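Local coordinates for protein precorrin-6Y C5,15-methyltransferase (Corynebacterium diphtheriae, PDB 3HM2) that probably transfers methyl groups from S-adenosyl-L-methionine to a corrin precursor in adenosylcobalamin biosynthesis, this chain being the C-terminal domain of the longer enzyme, at residues H26-G37 / Q49-I57; L117-V128 / P169-K177. All blocks are in the same frame, centred on the assembly; numbering follows the deposited sequence. Where two conformers were deposited one is given.

Interaction 1 of 2, residues H26-G37 / Q49-I57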
loop_
_atom_site.group_PDB
_atom_site.type_symbol
_atom_site.label_atom_id
_atom_site.label_comp_id
_atom_site.label_asym_id
_atom_site.label_seq_id
_atom_site.Cartn_x
_atom_site.Cartn_y
_atom_site.Cartn_z
ATOM N N HIS A 26 -22.742 9.095 28.022
ATOM C CA HIS A 26 -24.104 8.587 28.011
ATOM C C HIS A 26 -24.443 7.958 26.660
ATOM O O HIS A 26 -25.602 7.962 26.213
ATOM C CB HIS A 26 -25.106 9.670 28.429
ATOM C CG HIS A 26 -24.497 10.838 29.157
ATOM N ND1 HIS A 26 -24.540 10.971 30.531
ATOM C CD2 HIS A 26 -23.879 11.956 28.693
ATOM C CE1 HIS A 26 -23.954 12.104 30.879
ATOM N NE2 HIS A 26 -23.544 12.719 29.783
ATOM N N GLU A 27 -23.410 7.417 26.019
ATOM C CA GLU A 27 -23.561 6.756 24.734
ATOM C C GLU A 27 -23.612 5.230 24.841
ATOM O O GLU A 27 -23.009 4.641 25.721
ATOM C CB GLU A 27 -22.524 7.258 23.702
ATOM C CG GLU A 27 -23.078 8.423 22.854
ATOM C CD GLU A 27 -22.024 9.191 22.048
ATOM O OE1 GLU A 27 -21.193 8.532 21.389
ATOM O OE2 GLU A 27 -22.053 10.452 22.048
ATOM N N THR A 28 -24.388 4.617 23.946
ATOM C CA THR A 28 -24.574 3.174 23.887
ATOM C C THR A 28 -24.131 2.639 22.536
ATOM O O THR A 28 -24.743 2.971 21.507
ATOM C CB THR A 28 -26.064 2.807 24.060
ATOM O OG1 THR A 28 -26.567 3.412 25.253
ATOM C CG2 THR A 28 -26.246 1.298 24.123
ATOM N N LEU A 29 -23.081 1.814 22.522
ATOM C CA LEU A 29 -22.704 1.110 21.294
ATOM C C LEU A 29 -23.452 -0.200 21.062
ATOM O O LEU A 29 -23.498 -1.028 21.965
ATOM C CB LEU A 29 -21.206 0.781 21.273
ATOM C CG LEU A 29 -20.800 -0.081 20.066
ATOM C CD1 LEU A 29 -20.794 0.740 18.778
ATOM C CD2 LEU A 29 -19.462 -0.725 20.275
ATOM N N TRP A 30 -24.010 -0.394 19.854
ATOM C CA TRP A 30 -24.285 -1.747 19.375
ATOM C C TRP A 30 -23.040 -2.232 18.657
ATOM O O TRP A 30 -22.625 -1.676 17.644
ATOM C CB TRP A 30 -25.503 -1.837 18.463
ATOM C CG TRP A 30 -26.805 -1.812 19.227
ATOM C CD1 TRP A 30 -26.989 -1.530 20.569
ATOM C CD2 TRP A 30 -28.117 -2.059 18.694
ATOM N NE1 TRP A 30 -28.337 -1.599 20.892
ATOM C CE2 TRP A 30 -29.042 -1.922 19.757
ATOM C CE3 TRP A 30 -28.603 -2.391 17.417
ATOM C CZ2 TRP A 30 -30.408 -2.076 19.565
ATOM C CZ3 TRP A 30 -29.962 -2.561 17.239
ATOM C CH2 TRP A 30 -30.844 -2.416 18.307
ATOM N N ASP A 31 -22.439 -3.288 19.194
ATOM C CA ASP A 31 -21.307 -3.939 18.544
ATOM C C ASP A 31 -21.715 -5.278 17.938
ATOM O O ASP A 31 -21.855 -6.274 18.647
ATOM C CB ASP A 31 -20.160 -4.138 19.536
ATOM C CG ASP A 31 -19.320 -5.359 19.218
ATOM O OD1 ASP A 31 -19.347 -5.814 18.055
ATOM O OD2 ASP A 31 -18.631 -5.864 20.130
ATOM N N ILE A 32 -21.904 -5.293 16.622
ATOM C CA ILE A 32 -22.513 -6.434 15.949
ATOM C C ILE A 32 -21.519 -7.121 15.018
ATOM O O ILE A 32 -20.770 -6.461 14.299
ATOM C CB ILE A 32 -23.755 -6.016 15.141
ATOM C CG1 ILE A 32 -24.571 -4.979 15.917
ATOM C CG2 ILE A 32 -24.607 -7.230 14.806
ATOM C CD1 ILE A 32 -25.221 -3.932 15.039
ATOM N N GLY A 33 -21.519 -8.450 15.038
ATOM C CA GLY A 33 -20.856 -9.227 14.008
ATOM C C GLY A 33 -19.502 -9.744 14.452
ATOM O O GLY A 33 -19.242 -9.883 15.647
ATOM N N GLY A 34 -18.636 -10.030 13.484
ATOM C CA GLY A 34 -17.406 -10.751 13.751
ATOM C C GLY A 34 -16.826 -10.424 15.113
ATOM O O GLY A 34 -16.639 -9.257 15.456
ATOM N N GLY A 35 -16.540 -11.461 15.893
ATOM C CA GLY A 35 -15.804 -11.304 17.133
ATOM C C GLY A 35 -16.455 -10.307 18.072
ATOM O O GLY A 35 -15.787 -9.437 18.631
ATOM N N SER A 36 -17.766 -10.437 18.246
ATOM C CA SER A 36 -18.535 -9.471 19.023
ATOM C C SER A 36 -18.023 -9.385 20.457
ATOM O O SER A 36 -18.102 -10.353 21.215
ATOM C CB SER A 36 -20.020 -9.839 19.017
ATOM O OG SER A 36 -20.253 -11.034 19.742
ATOM N N GLY A 37 -17.498 -8.221 20.824
ATOM C CA GLY A 37 -16.946 -8.017 22.150
ATOM C C GLY A 37 -15.649 -7.232 22.124
ATOM O O GLY A 37 -15.404 -6.391 22.989
ATOM N N GLN A 49 -18.725 5.951 32.098
ATOM C CA GLN A 49 -20.121 6.308 31.878
ATOM C C GLN A 49 -20.569 5.939 30.469
ATOM O O GLN A 49 -20.822 6.812 29.638
ATOM C CB GLN A 49 -20.337 7.802 32.124
ATOM C CG GLN A 49 -19.772 8.302 33.444
ATOM C CD GLN A 49 -20.293 9.676 33.817
ATOM O OE1 GLN A 49 -19.551 10.659 33.804
ATOM N NE2 GLN A 49 -21.575 9.752 34.154
ATOM N N THR A 50 -20.665 4.640 30.204
ATOM C CA THR A 50 -21.136 4.153 28.912
ATOM C C THR A 50 -21.681 2.734 29.023
ATOM O O THR A 50 -21.217 1.942 29.845
ATOM C CB THR A 50 -20.014 4.183 27.856
ATOM O OG1 THR A 50 -18.924 3.361 28.291
ATOM C CG2 THR A 50 -19.520 5.605 27.645
ATOM N N THR A 51 -22.666 2.417 28.190
ATOM C CA THR A 51 -23.142 1.046 28.051
ATOM C C THR A 51 -22.978 0.547 26.620
ATOM O O THR A 51 -23.244 1.275 25.664
ATOM C CB THR A 51 -24.621 0.918 28.463
ATOM O OG1 THR A 51 -25.457 1.423 27.415
ATOM C CG2 THR A 51 -24.888 1.699 29.741
ATOM N N ALA A 52 -22.538 -0.699 26.480
ATOM C CA ALA A 52 -22.384 -1.314 25.167
ATOM C C ALA A 52 -23.303 -2.522 25.014
ATOM O O ALA A 52 -23.626 -3.196 25.992
ATOM C CB ALA A 52 -20.936 -1.714 24.934
ATOM N N VAL A 53 -23.721 -2.789 23.781
ATOM C CA VAL A 53 -24.555 -3.953 23.488
ATOM C C VAL A 53 -23.874 -4.891 22.472
ATOM O O VAL A 53 -23.342 -4.466 21.421
ATOM C CB VAL A 53 -26.016 -3.604 23.071
ATOM C CG1 VAL A 53 -26.807 -4.882 22.825
ATOM C CG2 VAL A 53 -26.704 -2.775 24.137
ATOM N N CYS A 54 -23.897 -6.175 22.837
ATOM C CA CYS A 54 -23.237 -7.248 22.119
ATOM C C CYS A 54 -24.251 -8.236 21.532
ATOM O O CYS A 54 -25.299 -8.493 22.121
ATOM C CB CYS A 54 -22.274 -7.953 23.074
ATOM S SG CYS A 54 -20.682 -7.082 23.304
ATOM N N PHE A 55 -23.932 -8.786 20.371
ATOM C CA PHE A 55 -24.840 -9.678 19.650
ATOM C C PHE A 55 -24.063 -10.894 19.122
ATOM O O PHE A 55 -23.502 -10.869 18.023
ATOM C CB PHE A 55 -25.541 -8.931 18.487
ATOM C CG PHE A 55 -26.623 -7.933 18.926
ATOM C CD1 PHE A 55 -26.347 -6.574 19.032
ATOM C CD2 PHE A 55 -27.915 -8.354 19.195
ATOM C CE1 PHE A 55 -27.340 -5.658 19.425
ATOM C CE2 PHE A 55 -28.900 -7.449 19.563
ATOM C CZ PHE A 55 -28.607 -6.101 19.684
ATOM N N GLU A 56 -24.031 -11.956 19.919
ATOM C CA GLU A 56 -23.305 -13.179 19.575
ATOM C C GLU A 56 -24.263 -14.381 19.498
ATOM O O GLU A 56 -25.117 -14.575 20.358
ATOM C CB GLU A 56 -22.185 -13.428 20.602
ATOM C CG GLU A 56 -21.537 -14.811 20.567
ATOM C CD GLU A 56 -20.770 -15.085 19.292
ATOM O OE1 GLU A 56 -19.953 -14.223 18.901
ATOM O OE2 GLU A 56 -20.981 -16.159 18.672
ATOM N N ILE A 57 -24.115 -15.194 18.463
ATOM C CA ILE A 57 -24.964 -16.367 18.292
ATOM C C ILE A 57 -24.663 -17.529 19.264
ATOM O O ILE A 57 -25.607 -18.161 19.783
ATOM C CB ILE A 57 -24.911 -16.841 16.830
ATOM C CG1 ILE A 57 -24.821 -18.371 16.760
ATOM C CG2 ILE A 57 -23.728 -16.182 16.107
ATOM C CD1 ILE A 57 -24.416 -18.915 15.395
#

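Interaction 2 of 2, residues L117-V128 / P169-K177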
loop_
_atom_site.group_PDB
_atom_site.type_symbol
_atom_site.label_atom_id
_atom_site.label_comp_id
_atom_site.label_asym_id
_atom_site.label_seq_id
_atom_site.Cartn_x
_atom_site.Cartn_y
_atom_site.Cartn_z
ATOM N N LEU A 117 -31.335 3.075 14.263
ATOM C CA LEU A 117 -30.467 4.211 14.524
ATOM C C LEU A 117 -31.165 5.569 14.316
ATOM O O LEU A 117 -31.652 5.844 13.221
ATOM C CB LEU A 117 -29.191 4.099 13.671
ATOM C CG LEU A 117 -28.131 5.159 13.973
ATOM C CD1 LEU A 117 -27.405 4.816 15.261
ATOM C CD2 LEU A 117 -27.167 5.281 12.822
ATOM N N PRO A 118 -30.979 6.480 15.263
ATOM C CA PRO A 118 -31.600 7.808 15.233
ATOM C C PRO A 118 -30.962 8.728 14.197
ATOM O O PRO A 118 -29.869 8.446 13.708
ATOM C CB PRO A 118 -31.338 8.339 16.642
ATOM C CG PRO A 118 -31.300 7.118 17.491
ATOM C CD PRO A 118 -30.709 6.024 16.638
ATOM N N VAL A 119 -31.649 9.819 13.873
ATOM C CA VAL A 119 -31.033 10.933 13.160
ATOM C C VAL A 119 -29.737 11.373 13.830
ATOM O O VAL A 119 -29.630 11.378 15.056
ATOM C CB VAL A 119 -31.987 12.140 13.073
ATOM C CG1 VAL A 119 -31.429 13.189 12.122
ATOM C CG2 VAL A 119 -33.372 11.692 12.629
ATOM N N GLY A 120 -28.752 11.744 13.017
ATOM C CA GLY A 120 -27.442 12.110 13.522
ATOM C C GLY A 120 -26.923 11.125 14.550
ATOM O O GLY A 120 -26.368 11.518 15.575
ATOM N N GLY A 121 -27.105 9.838 14.272
ATOM C CA GLY A 121 -26.346 8.799 14.942
ATOM C C GLY A 121 -25.236 8.241 14.073
ATOM O O GLY A 121 -25.180 8.506 12.872
ATOM N N ARG A 122 -24.347 7.463 14.685
ATOM C CA ARG A 122 -23.084 7.102 14.053
ATOM C C ARG A 122 -22.968 5.592 13.877
ATOM O O ARG A 122 -23.214 4.827 14.809
ATOM C CB ARG A 122 -21.905 7.627 14.875
ATOM C CG ARG A 122 -21.770 9.140 14.871
ATOM C CD ARG A 122 -20.915 9.622 16.031
ATOM N NE ARG A 122 -21.702 9.824 17.244
ATOM C CZ ARG A 122 -21.242 9.627 18.475
ATOM N NH1 ARG A 122 -19.993 9.221 18.661
ATOM N NH2 ARG A 122 -22.030 9.835 19.521
ATOM N N LEU A 123 -22.593 5.169 12.674
ATOM C CA LEU A 123 -22.135 3.783 12.447
ATOM C C LEU A 123 -20.794 3.659 11.713
ATOM O O LEU A 123 -20.621 4.203 10.615
ATOM C CB LEU A 123 -23.171 2.940 11.694
ATOM C CG LEU A 123 -22.817 1.446 11.645
ATOM C CD1 LEU A 123 -24.092 0.573 11.561
ATOM C CD2 LEU A 123 -21.814 1.094 10.531
ATOM N N VAL A 124 -19.875 2.894 12.310
ATOM C CA VAL A 124 -18.599 2.589 11.694
ATOM C C VAL A 124 -18.524 1.109 11.374
ATOM O O VAL A 124 -18.760 0.280 12.236
ATOM C CB VAL A 124 -17.496 2.987 12.633
ATOM C CG1 VAL A 124 -16.222 3.302 11.857
ATOM C CG2 VAL A 124 -17.953 4.210 13.410
ATOM N N ALA A 125 -18.247 0.780 10.116
ATOM C CA ALA A 125 -18.188 -0.616 9.666
ATOM C C ALA A 125 -16.827 -1.022 9.076
ATOM O O ALA A 125 -16.072 -0.186 8.602
ATOM C CB ALA A 125 -19.315 -0.911 8.674
ATOM N N ASN A 126 -16.532 -2.316 9.144
ATOM C CA ASN A 126 -15.293 -2.879 8.646
ATOM C C ASN A 126 -15.584 -3.912 7.628
ATOM O O ASN A 126 -16.512 -4.709 7.792
ATOM C CB ASN A 126 -14.529 -3.581 9.749
ATOM C CG ASN A 126 -13.627 -2.659 10.483
ATOM O OD1 ASN A 126 -13.703 -1.442 10.312
ATOM N ND2 ASN A 126 -12.760 -3.219 11.314
ATOM N N ALA A 127 -14.749 -3.923 6.595
ATOM C CA ALA A 127 -14.847 -4.865 5.499
ATOM C C ALA A 127 -13.447 -5.365 5.285
ATOM O O ALA A 127 -12.493 -4.652 5.551
ATOM C CB ALA A 127 -15.363 -4.169 4.211
ATOM N N VAL A 128 -13.311 -6.572 4.762
ATOM C CA VAL A 128 -11.996 -7.176 4.674
ATOM C C VAL A 128 -11.892 -7.931 3.362
ATOM O O VAL A 128 -10.847 -8.452 3.005
ATOM C CB VAL A 128 -11.851 -8.150 5.819
ATOM C CG1 VAL A 128 -13.020 -9.103 5.776
ATOM C CG2 VAL A 128 -10.517 -8.882 5.754
ATOM N N PRO A 169 -5.833 -5.687 3.382
ATOM C CA PRO A 169 -6.393 -4.386 3.749
ATOM C C PRO A 169 -7.717 -4.530 4.476
ATOM O O PRO A 169 -8.256 -5.624 4.625
ATOM C CB PRO A 169 -6.607 -3.693 2.397
ATOM C CG PRO A 169 -5.740 -4.422 1.455
ATOM C CD PRO A 169 -5.761 -5.847 1.922
ATOM N N VAL A 170 -8.229 -3.395 4.933
ATOM C CA VAL A 170 -9.413 -3.347 5.755
ATOM C C VAL A 170 -10.103 -2.071 5.373
ATOM O O VAL A 170 -9.465 -1.018 5.289
ATOM C CB VAL A 170 -9.046 -3.292 7.236
ATOM C CG1 VAL A 170 -10.253 -2.878 8.067
ATOM C CG2 VAL A 170 -8.476 -4.639 7.690
ATOM N N HIS A 171 -11.397 -2.165 5.098
ATOM C CA HIS A 171 -12.146 -0.986 4.709
ATOM C C HIS A 171 -13.065 -0.590 5.820
ATOM O O HIS A 171 -13.626 -1.433 6.531
ATOM C CB HIS A 171 -12.862 -1.173 3.362
ATOM C CG HIS A 171 -11.909 -1.253 2.211
ATOM N ND1 HIS A 171 -11.129 -2.365 1.974
ATOM C CD2 HIS A 171 -11.545 -0.330 1.291
ATOM C CE1 HIS A 171 -10.346 -2.131 0.939
ATOM N NE2 HIS A 171 -10.584 -0.905 0.503
ATOM N N GLN A 172 -13.158 0.719 5.996
ATOM C CA GLN A 172 -13.884 1.264 7.114
ATOM C C GLN A 172 -14.784 2.364 6.654
ATOM O O GLN A 172 -14.361 3.362 6.072
ATOM C CB GLN A 172 -12.947 1.771 8.213
ATOM C CG GLN A 172 -13.591 1.762 9.568
ATOM C CD GLN A 172 -12.592 1.946 10.671
ATOM O OE1 GLN A 172 -12.175 3.075 10.979
ATOM N NE2 GLN A 172 -12.198 0.839 11.289
ATOM N N TRP A 173 -16.053 2.151 6.936
ATOM C CA TRP A 173 -17.066 3.148 6.715
ATOM C C TRP A 173 -17.455 3.747 8.067
ATOM O O TRP A 173 -17.863 3.031 8.975
ATOM C CB TRP A 173 -18.250 2.503 5.979
ATOM C CG TRP A 173 -19.222 3.481 5.458
ATOM C CD1 TRP A 173 -18.945 4.687 4.879
ATOM C CD2 TRP A 173 -20.637 3.359 5.482
ATOM N NE1 TRP A 173 -20.111 5.332 4.550
ATOM C CE2 TRP A 173 -21.167 4.535 4.905
ATOM C CE3 TRP A 173 -21.514 2.384 5.953
ATOM C CZ2 TRP A 173 -22.539 4.753 4.773
ATOM C CZ3 TRP A 173 -22.877 2.599 5.818
ATOM C CH2 TRP A 173 -23.375 3.782 5.231
ATOM N N THR A 174 -17.254 5.055 8.212
ATOM C CA THR A 174 -17.815 5.795 9.327
ATOM C C THR A 174 -18.783 6.878 8.857
ATOM O O THR A 174 -18.526 7.606 7.896
ATOM C CB THR A 174 -16.764 6.442 10.189
ATOM O OG1 THR A 174 -17.405 7.010 11.330
ATOM C CG2 THR A 174 -16.106 7.548 9.446
ATOM N N VAL A 175 -19.903 7.000 9.557
ATOM C CA VAL A 175 -20.961 7.896 9.112
ATOM C C VAL A 175 -21.757 8.548 10.290
ATOM O O VAL A 175 -21.663 8.112 11.456
ATOM C CB VAL A 175 -21.858 7.144 8.064
ATOM C CG1 VAL A 175 -22.481 5.884 8.684
ATOM C CG2 VAL A 175 -22.904 8.069 7.416
ATOM N N VAL A 176 -22.473 9.631 9.987
ATOM C CA VAL A 176 -23.467 10.200 10.892
ATOM C C VAL A 176 -24.808 10.185 10.128
ATOM O O VAL A 176 -24.872 10.640 8.985
ATOM C CB VAL A 176 -23.064 11.628 11.326
ATOM C CG1 VAL A 176 -24.024 12.174 12.360
ATOM C CG2 VAL A 176 -21.666 11.619 11.895
ATOM N N LYS A 177 -25.870 9.641 10.727
ATOM C CA LYS A 177 -27.152 9.480 10.012
ATOM C C LYS A 177 -27.825 10.802 9.602
ATOM O O LYS A 177 -28.242 11.592 10.452
ATOM C CB LYS A 177 -28.130 8.592 10.810
ATOM C CG LYS A 177 -29.298 8.005 9.987
ATOM C CD LYS A 177 -29.817 6.670 10.587
ATOM C CE LYS A 177 -31.036 6.159 9.839
ATOM N NZ LYS A 177 -31.938 5.239 10.623
#

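Interaction 1 of 2, residues H26-G37 / Q49-I57
The indole of Trp30 takes the edge of Phe55 on one face: Phe55 CE1 lies 3.8 Å from Trp30 CD2, displaced toward the rim. The pair is T-shaped, with the Phe55 ring and the six-membered ring of Trp30 inclined at 69°. Val53 runs alongside the indole, its CB 3.4 Å from Trp30 CD1, while Ile32 CG1 meets Phe55 CD1 at 3.9 Å. Trp30 CG is anti to its own carbonyl carbon (chi1 -78°), which swings the indole toward the neighbouring strand. Phe88 stacks on Trp30 and meets Phe55 edge-to-face, so broad aromatic residues suit this buried side of the sheet; Trp30 NE1 is buried there without a polar partner.

Beneath the rings, strands 27-32 and 50-55 run parallel, their directions 17° apart. Val53 is gripped through both backbone polar groups: its N donates to Leu29 O, and its O accepts from Asp31 N at 2.7 Å. Thr28 OG1 donates to Thr51 OG1 over 3.1 Å, pairing two hydroxyls near the start of both strands. On the opposite face, apolar Leu29 packs on Trp43 of helix 38-44, its CB near that of small Ala52. Cys54 SG makes van der Waals contact with Asp31 OD2, which weakly accepts Gly37 N, tying strand to turn. Beyond the strands, Ser36 OG bonds weakly to Glu56 OE1, whereas Glu56 OE2 is held by Ser58 N. Gly33 and Gly37 adopt backbone angles at which a beta carbon would hit the previous carbonyl oxygen. Strand, glycine-rich turn, helix 38-44 and strand form the beta-alpha-beta unit typical of Rossmann-like S-adenosyl-L-methionine-dependent methyltransferases, consistent with a cofactor-binding loop.

Interaction 2 of 2, residues L117-V128 / P169-K177
Strands 122-127 and 170-176 run antiparallel at 171°, 4.4 Å apart at their closest, with Ala127 and His171 forming a hydrogen-bonded pair joined by two backbone bonds. Next to it, in the non-hydrogen-bonded pair, Asn126 and Gln172 point the same way and bond through their side chains. Gln172 NE2 reaches a lone pair of Asn126 OD1 at 2.9 Å. The two amide planes differ by only 7°; the bond gives the buried Asn126 OD1 a partner and holds the amides nearly coplanar beside helix 9-21. Gln172 extends its chain from a CG anti to the backbone N (chi1 -154°), carrying the amide alongside that of Asn126.

Val124 and Thr174 come next on this face, Val124 CG2 lying 3.5 Å from Thr174 OG1. The other face is largely apolar: the CB atoms of Ala125 and Trp173 meet, and the indole leads away to Leu136 and Arg140 of helix 130-143, with Val175 CG1 over one of its faces and its NE1 weakly bonded to Gly144 O.

At the far end Lys177 reaches back along the loop before the strand. Its NZ donates to Leu117 O at 2.7 Å, in the carbonyl plane, and also to Trp114 O, and Lys177 makes a cation-pi contact with Trp114; a long chain with a charged end suits this reach. The backbone closes the turn too, Gly120 N donating to Lys177 O at 2.6 Å. Gly120, at positive phi, fits this tight bend. The sole reversed strand, 162-176, is inserted between 122-127 and 146-157, giving the 3-2-1-4-5-7-6 strand order of class I methyltransferases.

Both interactions belong to one seven-stranded mixed sheet, ordered 3-2-1-4-5-7-6, and their centres lie 14 Å apart. Strand 97-100 separates them, pairing with 27-32 on one side and 122-127 on the other. Along the chain they come in series: the parallel beta-alpha-beta unit of interaction 1 is complete before interaction 2 begins, and the latter ends at the C-terminal strand. They meet directly through a salt bridge between Glu27 and Arg122, which spans strand 97-100. Interaction 1 holds the glycine-rich turn and lies near Glu59 and Glu60, known to bind calcium and magnesium respectively, though no metal is bound here; interaction 2 pairs the parallel strand 122-127 with the one reversed strand, away from those sites.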